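Local atomic coordinates of arginine--tRNA ligase (Campylobacter jejuni, PDB entry 3FNR), a protein that catalyses the ATP-dependent attachment of L-arginine to tRNA(Arg), giving arginyl-tRNA(Arg), AMP and diphosphate. Residues Glu331-Ser334 / Tyr338-Asn341; Tyr342-Ile347 / Leu437-Ala442. The protein carries 1 engineered substitution. All coordinates share one frame; numbering follows the deposited sequence.

Contact 1. Residues Glu331-Ser334 / Tyr338-Asn341; sequences EDSS and YYIN
Y338 turns one face of its phenol ring to E331, whose CB lies 3.8 Å from the ring centroid in a CH-pi contact displaced toward the rim. Beyond CB the extended glutamate chain passes on across the ring, with E331 CG 3.7 Å from Y338 CE2. The carboxylate is tilted by 40° to the ring plane, and its OE1 stops 3.6 Å from Y338 OH. The CH-pi contact is made by the stem, and the backbone carbonyl also comes in, E331 O lying 3.3 Å from Y338 CE1. A glutamate suits the exposed position, since its aliphatic stem can lie on the ring while its charged end stays at the surface. Y339 repeats the theme one residue on: S333 CA sits over the centre of its ring, 4.0 Å from the centroid, and a small residue such as serine probably helps the backbone come this close. Both tyrosines hold CG anti to the backbone N, chi1 168° in Y338 and -162° in Y339, which carries their rings out to the incoming loop. That loop is shaped by D332, whose OD2 accepts from S334 N at 2.9 Å, an Asx turn, and from S334 OG on the same face of the carboxylate. The loop leads from strand 321-324 of the catalytic domain's mixed sheet into helix 336-353, where the Y338 ring also meets Y342 and the Y339 ring meets H411 of helix 398-416.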
ATOM      1  N   GLU A 331     -26.767   2.741  -0.462  1.00 85.67           N
ATOM      2  CA  GLU A 331     -26.539   3.973   0.279  1.00 86.22           C
ATOM      3  C   GLU A 331     -26.966   3.811   1.734  1.00 84.27           C
ATOM      4  O   GLU A 331     -27.801   4.566   2.241  1.00 84.48           O
ATOM      5  CB  GLU A 331     -27.258   5.151  -0.383  1.00 85.61           C
ATOM      6  CG  GLU A 331     -26.583   5.656  -1.652  1.00 88.81           C
ATOM      7  CD  GLU A 331     -27.333   6.806  -2.303  1.00 93.11           C
ATOM      8  OE1 GLU A 331     -27.884   7.662  -1.574  1.00 94.16           O
ATOM      9  OE2 GLU A 331     -27.367   6.856  -3.553  1.00101.34           O
ATOM     10  N   ASP A 332     -26.379   2.819   2.399  1.00 82.36           N
ATOM     11  CA  ASP A 332     -26.688   2.534   3.798  1.00 82.78           C
ATOM     12  C   ASP A 332     -25.468   1.999   4.546  1.00 80.06           C
ATOM     13  O   ASP A 332     -24.334   2.295   4.177  1.00 79.34           O
ATOM     14  CB  ASP A 332     -27.888   1.578   3.910  1.00 83.77           C
ATOM     15  CG  ASP A 332     -27.709   0.304   3.097  1.00 87.66           C
ATOM     16  OD1 ASP A 332     -28.379   0.168   2.052  1.00 90.78           O
ATOM     17  OD2 ASP A 332     -26.904  -0.560   3.501  1.00 89.32           O
ATOM     18  N   SER A 333     -25.723   1.207   5.588  1.00 80.75           N
ATOM     19  CA  SER A 333     -24.695   0.610   6.446  1.00 81.26           C
ATOM     20  C   SER A 333     -23.757  -0.340   5.699  1.00 81.72           C
ATOM     21  O   SER A 333     -22.591  -0.491   6.075  1.00 83.93           O
ATOM     22  CB  SER A 333     -25.353  -0.154   7.599  1.00 82.30           C
ATOM     23  OG  SER A 333     -26.552   0.477   8.028  1.00 86.23           O
ATOM     24  N   SER A 334     -24.273  -0.971   4.646  1.00 79.52           N
ATOM     25  CA  SER A 334     -23.526  -1.968   3.880  1.00 76.27           C
ATOM     26  C   SER A 334     -22.476  -1.378   2.934  1.00 71.05           C
ATOM     27  O   SER A 334     -21.587  -2.104   2.484  1.00 76.45           O
ATOM     28  CB  SER A 334     -24.485  -2.882   3.108  1.00 78.45           C
ATOM     29  OG  SER A 334     -25.256  -2.137   2.184  1.00 81.98           O
ATOM     30  N   TYR A 338     -19.614   5.199   1.879  1.00 42.64           N
ATOM     31  CA  TYR A 338     -20.755   6.114   1.795  1.00 43.49           C
ATOM     32  C   TYR A 338     -21.164   6.525   3.190  1.00 40.11           C
ATOM     33  O   TYR A 338     -21.283   7.707   3.484  1.00 43.29           O
ATOM     34  CB  TYR A 338     -21.967   5.463   1.093  1.00 49.19           C
ATOM     35  CG  TYR A 338     -23.257   6.268   1.251  1.00 48.97           C
ATOM     36  CD1 TYR A 338     -24.160   5.998   2.294  1.00 48.58           C
ATOM     37  CD2 TYR A 338     -23.567   7.304   0.371  1.00 45.81           C
ATOM     38  CE1 TYR A 338     -25.322   6.750   2.459  1.00 52.72           C
ATOM     39  CE2 TYR A 338     -24.735   8.060   0.520  1.00 48.91           C
ATOM     40  CZ  TYR A 338     -25.607   7.772   1.565  1.00 58.20           C
ATOM     41  OH  TYR A 338     -26.761   8.508   1.724  1.00 61.51           O
ATOM     42  N   TYR A 339     -21.366   5.517   4.030  1.00 37.93           N
ATOM     43  CA  TYR A 339     -21.934   5.657   5.349  1.00 40.13           C
ATOM     44  C   TYR A 339     -21.060   6.523   6.254  1.00 43.64           C
ATOM     45  O   TYR A 339     -21.574   7.400   6.961  1.00 42.30           O
ATOM     46  CB  TYR A 339     -22.152   4.265   5.943  1.00 40.43           C
ATOM     47  CG  TYR A 339     -23.116   4.214   7.113  1.00 48.44           C
ATOM     48  CD1 TYR A 339     -22.709   3.699   8.342  1.00 42.16           C
ATOM     49  CD2 TYR A 339     -24.433   4.672   6.989  1.00 42.80           C
ATOM     50  CE1 TYR A 339     -23.581   3.643   9.425  1.00 49.55           C
ATOM     51  CE2 TYR A 339     -25.319   4.617   8.068  1.00 49.01           C
ATOM     52  CZ  TYR A 339     -24.881   4.099   9.282  1.00 47.06           C
ATOM     53  OH  TYR A 339     -25.727   4.027  10.365  1.00 57.21           O
ATOM     54  N   ILE A 340     -19.744   6.305   6.190  1.00 39.07           N
ATOM     55  CA  ILE A 340     -18.794   7.088   6.969  1.00 35.88           C
ATOM     56  C   ILE A 340     -18.748   8.523   6.443  1.00 35.67           C
ATOM     57  O   ILE A 340     -18.847   9.465   7.228  1.00 33.19           O
ATOM     58  CB  ILE A 340     -17.381   6.439   7.023  1.00 33.69           C
ATOM     59  CG1 ILE A 340     -17.444   5.085   7.742  1.00 37.15           C
ATOM     60  CG2 ILE A 340     -16.407   7.350   7.745  1.00 32.30           C
ATOM     61  CD1 ILE A 340     -16.312   4.127   7.405  1.00 30.69           C
ATOM     62  N   ASN A 341     -18.641   8.683   5.123  1.00 36.43           N
ATOM     63  CA  ASN A 341     -18.697  10.012   4.490  1.00 38.41           C
ATOM     64  C   ASN A 341     -20.003  10.744   4.789  1.00 41.02           C
ATOM     65  O   ASN A 341     -20.006  11.966   4.986  1.00 48.42           O
ATOM     66  CB  ASN A 341     -18.512   9.925   2.961  1.00 37.14           C
ATOM     67  CG  ASN A 341     -17.070  10.155   2.513  1.00 41.85           C
ATOM     68  OD1 ASN A 341     -16.321  10.918   3.125  1.00 43.19           O
ATOM     69  ND2 ASN A 341     -16.688   9.513   1.412  1.00 47.91           N
TER

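Contact 2. Residues Tyr342-Ile347 / Leu437-Ala442; sequences YAHARI and LSIKTA
The carbonyl oxygen of L437 is gripped twice by T441: T441 N donates the ordinary helical bond to L437 O at 2.9 Å, and T441 OG1 adds a second at 2.8 Å. The two arrive from opposite faces of the carbonyl, the hydroxyl standing above its plane with a C=O...OG1 angle of 144°. Threonine fits a buried helical site in this way, because the helix itself satisfies its hydroxyl.

Between the helices the contact is apolar and centres on I439. Its two branches part company: I439 CD1 reaches A343 CB at 3.7 Å, while I439 CG2 comes 3.9 Å from H344 CB. The small A343 probably helps the longer isoleucine branch come close to helix 336-353. The short segments approach to 9.8 Å between axes, their directions 136° apart, a steep crossing nearer antiparallel than parallel. This is packing within the helical anticodon-binding domain of the DALR family, in which helix 336-353 packs against both 398-416 and 425-445: A343 also touches F410 of the former, and I347 lies on F432, V435 and A436 of the latter.

H344 slides past I439 in the opposite direction. With its CG anti to the backbone N (chi1 -171°), the imidazole reaches over to helix 425-445, where H344 NE2 lies 4.1 Å from K440 CB in a plain van der Waals contact. The ring's other nitrogen, ND1, is hydrogen-bonded to K451 O near the C-terminus, which gives this buried ring a polar partner and probably limits its rotation. K440 suits the border of the contact: its methylene stem crosses the histidine obliquely, then bends at chi3 and chi4 to carry the ammonium group away from helix 336-353.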
ATOM      1  N   TYR A 342     -21.103   9.996   4.815  1.00 41.96           N
ATOM      2  CA  TYR A 342     -22.421  10.554   5.118  1.00 43.77           C
ATOM      3  C   TYR A 342     -22.464  11.168   6.520  1.00 44.38           C
ATOM      4  O   TYR A 342     -23.036  12.236   6.697  1.00 42.27           O
ATOM      5  CB  TYR A 342     -23.533   9.512   4.934  1.00 46.49           C
ATOM      6  CG  TYR A 342     -24.930  10.105   4.971  1.00 50.66           C
ATOM      7  CD1 TYR A 342     -25.208  11.322   4.344  1.00 41.43           C
ATOM      8  CD2 TYR A 342     -25.972   9.447   5.627  1.00 48.71           C
ATOM      9  CE1 TYR A 342     -26.478  11.876   4.386  1.00 48.89           C
ATOM     10  CE2 TYR A 342     -27.251   9.994   5.672  1.00 51.29           C
ATOM     11  CZ  TYR A 342     -27.493  11.208   5.045  1.00 51.51           C
ATOM     12  OH  TYR A 342     -28.753  11.760   5.075  1.00 57.83           O
ATOM     13  N   ALA A 343     -21.821  10.510   7.488  1.00 41.24           N
ATOM     14  CA  ALA A 343     -21.681  11.044   8.841  1.00 40.41           C
ATOM     15  C   ALA A 343     -20.990  12.402   8.828  1.00 42.85           C
ATOM     16  O   ALA A 343     -21.496  13.365   9.409  1.00 46.09           O
ATOM     17  CB  ALA A 343     -20.925  10.063   9.716  1.00 39.73           C
ATOM     18  N   HIS A 344     -19.860  12.471   8.125  1.00 42.35           N
ATOM     19  CA  HIS A 344     -19.069  13.686   7.996  1.00 39.91           C
ATOM     20  C   HIS A 344     -19.846  14.814   7.298  1.00 44.15           C
ATOM     21  O   HIS A 344     -19.821  15.961   7.753  1.00 43.58           O
ATOM     22  CB  HIS A 344     -17.767  13.380   7.238  1.00 41.66           C
ATOM     23  CG  HIS A 344     -16.792  14.514   7.240  1.00 38.10           C
ATOM     24  ND1 HIS A 344     -16.748  15.455   6.236  1.00 38.53           N
ATOM     25  CD2 HIS A 344     -15.845  14.876   8.137  1.00 38.44           C
ATOM     26  CE1 HIS A 344     -15.807  16.343   6.509  1.00 40.66           C
ATOM     27  NE2 HIS A 344     -15.243  16.013   7.656  1.00 43.58           N
ATOM     28  N   ALA A 345     -20.533  14.473   6.205  1.00 43.71           N
ATOM     29  CA  ALA A 345     -21.351  15.420   5.439  1.00 43.54           C
ATOM     30  C   ALA A 345     -22.564  15.923   6.232  1.00 44.33           C
ATOM     31  O   ALA A 345     -22.929  17.094   6.141  1.00 43.54           O
ATOM     32  CB  ALA A 345     -21.803  14.789   4.132  1.00 39.28           C
ATOM     33  N   ARG A 346     -23.174  15.029   7.007  1.00 42.10           N
ATOM     34  CA  ARG A 346     -24.309  15.366   7.858  1.00 43.20           C
ATOM     35  C   ARG A 346     -23.932  16.425   8.898  1.00 44.66           C
ATOM     36  O   ARG A 346     -24.721  17.336   9.175  1.00 48.79           O
ATOM     37  CB  ARG A 346     -24.859  14.100   8.518  1.00 45.79           C
ATOM     38  CG  ARG A 346     -26.352  14.109   8.704  1.00 58.35           C
ATOM     39  CD  ARG A 346     -27.047  12.888   8.138  1.00 54.50           C
ATOM     40  NE  ARG A 346     -27.106  11.749   9.050  1.00 59.53           N
ATOM     41  CZ  ARG A 346     -28.054  11.542   9.965  1.00 56.08           C
ATOM     42  NH1 ARG A 346     -29.047  12.406  10.135  1.00 52.79           N
ATOM     43  NH2 ARG A 346     -28.001  10.456  10.725  1.00 47.77           N
ATOM     44  N   ILE A 347     -22.715  16.318   9.438  1.00 44.14           N
ATOM     45  CA  ILE A 347     -22.165  17.298  10.388  1.00 42.00           C
ATOM     46  C   ILE A 347     -21.931  18.641   9.709  1.00 44.34           C
ATOM     47  O   ILE A 347     -22.295  19.688  10.250  1.00 47.36           O
ATOM     48  CB  ILE A 347     -20.844  16.797  11.040  1.00 38.65           C
ATOM     49  CG1 ILE A 347     -21.134  15.601  11.939  1.00 43.02           C
ATOM     50  CG2 ILE A 347     -20.171  17.907  11.866  1.00 33.20           C
ATOM     51  CD1 ILE A 347     -19.989  14.665  12.166  1.00 40.97           C
ATOM     52  N   LEU A 437     -13.844  15.590  12.879  1.00 38.06           N
ATOM     53  CA  LEU A 437     -12.389  15.657  12.899  1.00 38.91           C
ATOM     54  C   LEU A 437     -11.740  14.275  12.953  1.00 40.86           C
ATOM     55  O   LEU A 437     -10.758  14.034  12.253  1.00 34.29           O
ATOM     56  CB  LEU A 437     -11.900  16.542  14.052  1.00 42.22           C
ATOM     57  CG  LEU A 437     -10.387  16.711  14.262  1.00 42.89           C
ATOM     58  CD1 LEU A 437      -9.696  17.336  13.044  1.00 41.65           C
ATOM     59  CD2 LEU A 437     -10.099  17.496  15.522  1.00 40.00           C
ATOM     60  N   SER A 438     -12.300  13.376  13.765  1.00 39.39           N
ATOM     61  CA  SER A 438     -11.846  11.987  13.832  1.00 34.83           C
ATOM     62  C   SER A 438     -12.067  11.244  12.518  1.00 41.73           C
ATOM     63  O   SER A 438     -11.217  10.457  12.103  1.00 40.72           O
ATOM     64  CB  SER A 438     -12.548  11.248  14.963  1.00 37.25           C
ATOM     65  OG  SER A 438     -12.187  11.815  16.210  1.00 41.45           O
ATOM     66  N   ILE A 439     -13.198  11.503  11.864  1.00 38.06           N
ATOM     67  CA  ILE A 439     -13.505  10.866  10.584  1.00 35.25           C
ATOM     68  C   ILE A 439     -12.468  11.302   9.547  1.00 36.29           C
ATOM     69  O   ILE A 439     -11.822  10.453   8.906  1.00 29.80           O
ATOM     70  CB  ILE A 439     -14.963  11.159  10.131  1.00 37.44           C
ATOM     71  CG1 ILE A 439     -15.938  10.338  10.978  1.00 38.36           C
ATOM     72  CG2 ILE A 439     -15.166  10.843   8.650  1.00 30.80           C
ATOM     73  CD1 ILE A 439     -17.388  10.688  10.788  1.00 36.84           C
ATOM     74  N   LYS A 440     -12.268  12.616   9.457  1.00 33.02           N
ATOM     75  CA  LYS A 440     -11.325  13.237   8.527  1.00 36.23           C
ATOM     76  C   LYS A 440      -9.882  12.777   8.750  1.00 37.52           C
ATOM     77  O   LYS A 440      -9.200  12.391   7.799  1.00 42.20           O
ATOM     78  CB  LYS A 440     -11.419  14.765   8.637  1.00 36.25           C
ATOM     79  CG  LYS A 440     -10.451  15.516   7.746  1.00 43.13           C
ATOM     80  CD  LYS A 440     -11.016  16.863   7.355  1.00 56.80           C
ATOM     81  CE  LYS A 440     -10.381  17.984   8.134  1.00 61.12           C
ATOM     82  NZ  LYS A 440      -9.143  18.425   7.442  1.00 61.29           N
ATOM     83  N   THR A 441      -9.431  12.827  10.001  1.00 35.84           N
ATOM     84  CA  THR A 441      -8.103  12.362  10.374  1.00 34.86           C
ATOM     85  C   THR A 441      -7.878  10.901   9.962  1.00 35.99           C
ATOM     86  O   THR A 441      -6.996  10.625   9.154  1.00 35.84           O
ATOM     87  CB  THR A 441      -7.841  12.564  11.882  1.00 39.95           C
ATOM     88  OG1 THR A 441      -7.992  13.957  12.203  1.00 39.01           O
ATOM     89  CG2 THR A 441      -6.437  12.094  12.270  1.00 35.89           C
ATOM     90  N   ALA A 442      -8.696   9.987  10.483  1.00 36.66           N
ATOM     91  CA  ALA A 442      -8.532   8.557  10.215  1.00 36.00           C
ATOM     92  C   ALA A 442      -8.600   8.240   8.721  1.00 37.14           C
ATOM     93  O   ALA A 442      -7.755   7.492   8.206  1.00 34.74           O
ATOM     94  CB  ALA A 442      -9.561   7.750  10.976  1.00 34.54           C
TER

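Contact 1 lies at the surface and contact 2 is buried, yet both use helix 336-353, at successive turns and with their centres about 12 Å apart. The first ties the start of that helix to the loop just before it, a local meeting that sets tyrosine faces against a glutamate stem and backbone. The second joins segments 90 residues apart in sequence and is mainly apolar, with a buried histidine and, at its border, a lysine stem. The neighbouring segments meet where I340 CG2 packs on I439 CG2 at 3.8 Å, although I340 itself takes no part in contact 1.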